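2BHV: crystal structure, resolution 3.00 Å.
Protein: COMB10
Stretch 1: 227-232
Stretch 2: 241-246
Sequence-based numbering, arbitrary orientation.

Stretch 1, residues 227-232: NTDIFF
Stretch 2, residues 241-246: IAEFLK

The firmest polar contacts pair Phe231 with Glu243 through their backbones: Phe231 N donates to Glu243 O at 2.7 Å (N-H...O angle 165°), and Glu243 N returns a bond to Phe231 O at 2.8 Å (175°). Two short, nearly linear bonds between one residue pair define an antiparallel hydrogen-bonded bridge, with Phe231 CA and Glu243 CA 4.9 Å apart. A third bond, Leu245 N to Asp229 O, is longer and bent (3.2 Å, 136°); the CA atoms of Asp229 and Leu245 are 5.6 Å apart. Between them lies the non-hydrogen-bonded pair Ile230-Phe244, CA atoms 4.7 Å apart, where Ile230 CA approaches Glu243 O (3.4 Å) and Phe244 CA approaches Asp229 O (3.5 Å) in CA-H...O contacts. The strand directions differ by 143°, antiparallel but clearly splayed; phi/psi is -119/120 at Ile230, -96/132 at Phe231, -116/132 at Glu243 and -104/101 at Phe244.

Ile230 (chi1 m, chi2 t) and Phe244 (m, chi2 85°) share one face of the sheet. Ile230 CD1 lies 3.6 Å from Phe244 CE2, and Ile230 CG2 sits over a ring face while reaching Ala242 CB at 3.7 Å. On the opposite face, Phe231 (t, chi2 72°) sets CB 3.6 Å from CD2 of Leu245 (m, m), and Glu243 OE2 lies at its ring edge, 3.8 Å from Phe231 CD2.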

# COMPACT_ATOMS: atom_id res chain seq x y z
N ASN A 227 27.63 4.08 -15.73
CA ASN A 227 27.78 2.75 -15.18
C ASN A 227 29.02 2.06 -15.72
O ASN A 227 29.34 0.94 -15.32
CB ASN A 227 26.54 1.93 -15.44
CG ASN A 227 25.36 2.39 -14.63
OD1 ASN A 227 25.51 2.78 -13.48
ND2 ASN A 227 24.18 2.36 -15.23
N THR A 228 29.71 2.73 -16.64
CA THR A 228 31.00 2.28 -17.11
C THR A 228 31.83 3.46 -17.46
O THR A 228 31.31 4.56 -17.61
CB THR A 228 30.92 1.46 -18.39
OG1 THR A 228 29.62 0.92 -18.55
CG2 THR A 228 31.95 0.32 -18.34
N ASP A 229 33.12 3.24 -17.60
CA ASP A 229 33.98 4.24 -18.18
C ASP A 229 33.42 4.61 -19.56
O ASP A 229 33.00 3.73 -20.32
CB ASP A 229 35.41 3.72 -18.29
CG ASP A 229 36.01 3.39 -16.93
OD1 ASP A 229 35.43 3.79 -15.91
OD2 ASP A 229 37.05 2.72 -16.88
N ILE A 230 33.38 5.90 -19.86
CA ILE A 230 32.96 6.36 -21.18
C ILE A 230 34.09 7.12 -21.87
O ILE A 230 34.56 8.15 -21.35
CB ILE A 230 31.73 7.28 -21.14
CG1 ILE A 230 30.64 6.70 -20.24
CG2 ILE A 230 31.21 7.50 -22.54
CD1 ILE A 230 29.48 7.65 -20.01
N PHE A 231 34.52 6.63 -23.02
CA PHE A 231 35.57 7.27 -23.77
C PHE A 231 34.97 8.17 -24.83
O PHE A 231 34.08 7.76 -25.57
CB PHE A 231 36.50 6.24 -24.42
CG PHE A 231 37.48 6.85 -25.38
CD1 PHE A 231 38.55 7.60 -24.91
CD2 PHE A 231 37.32 6.70 -26.76
CE1 PHE A 231 39.44 8.18 -25.79
CE2 PHE A 231 38.20 7.28 -27.64
CZ PHE A 231 39.27 8.02 -27.16
N PHE A 232 35.48 9.39 -24.89
CA PHE A 232 34.98 10.42 -25.80
C PHE A 232 36.02 10.67 -26.89
O PHE A 232 37.01 11.38 -26.66
CB PHE A 232 34.75 11.74 -25.04
CG PHE A 232 33.54 11.75 -24.16
CD1 PHE A 232 33.41 10.85 -23.10
CD2 PHE A 232 32.53 12.68 -24.35
CE1 PHE A 232 32.28 10.86 -22.28
CE2 PHE A 232 31.40 12.70 -23.53
CZ PHE A 232 31.28 11.79 -22.50
N ILE A 241 30.84 10.08 -31.10
CA ILE A 241 30.18 8.82 -30.79
C ILE A 241 30.92 8.19 -29.61
O ILE A 241 32.02 7.67 -29.76
CB ILE A 241 30.11 7.88 -32.01
CG1 ILE A 241 29.32 8.55 -33.13
CG2 ILE A 241 29.43 6.58 -31.63
CD1 ILE A 241 29.47 7.87 -34.48
N ALA A 242 30.31 8.27 -28.42
CA ALA A 242 30.95 7.82 -27.20
C ALA A 242 31.16 6.31 -27.20
O ALA A 242 30.38 5.58 -27.80
CB ALA A 242 30.11 8.22 -26.01
N GLU A 243 32.23 5.86 -26.54
CA GLU A 243 32.48 4.41 -26.37
C GLU A 243 32.42 3.99 -24.91
O GLU A 243 33.05 4.62 -24.06
CB GLU A 243 33.85 4.04 -26.90
CG GLU A 243 33.93 3.96 -28.39
CD GLU A 243 35.36 3.94 -28.86
OE1 GLU A 243 36.14 3.07 -28.38
OE2 GLU A 243 35.72 4.81 -29.70
N PHE A 244 31.69 2.92 -24.64
CA PHE A 244 31.53 2.44 -23.28
C PHE A 244 32.39 1.21 -23.07
O PHE A 244 32.02 0.12 -23.50
CB PHE A 244 30.06 2.12 -23.00
CG PHE A 244 29.15 3.31 -23.15
CD1 PHE A 244 28.64 3.66 -24.40
CD2 PHE A 244 28.78 4.08 -22.04
CE1 PHE A 244 27.78 4.76 -24.54
CE2 PHE A 244 27.93 5.17 -22.18
CZ PHE A 244 27.44 5.51 -23.43
N LEU A 245 33.54 1.39 -22.41
CA LEU A 245 34.48 0.29 -22.17
C LEU A 245 33.96 -0.62 -21.06
O LEU A 245 34.34 -0.47 -19.89
CB LEU A 245 35.90 0.82 -21.85
CG LEU A 245 36.67 1.82 -22.75
CD1 LEU A 245 36.59 1.52 -24.26
CD2 LEU A 245 36.27 3.26 -22.46
N LYS A 246 33.08 -1.55 -21.43
CA LYS A 246 32.36 -2.39 -20.46
C LYS A 246 32.79 -3.85 -20.51
O LYS A 246 32.12 -4.71 -19.94
CB LYS A 246 30.83 -2.28 -20.67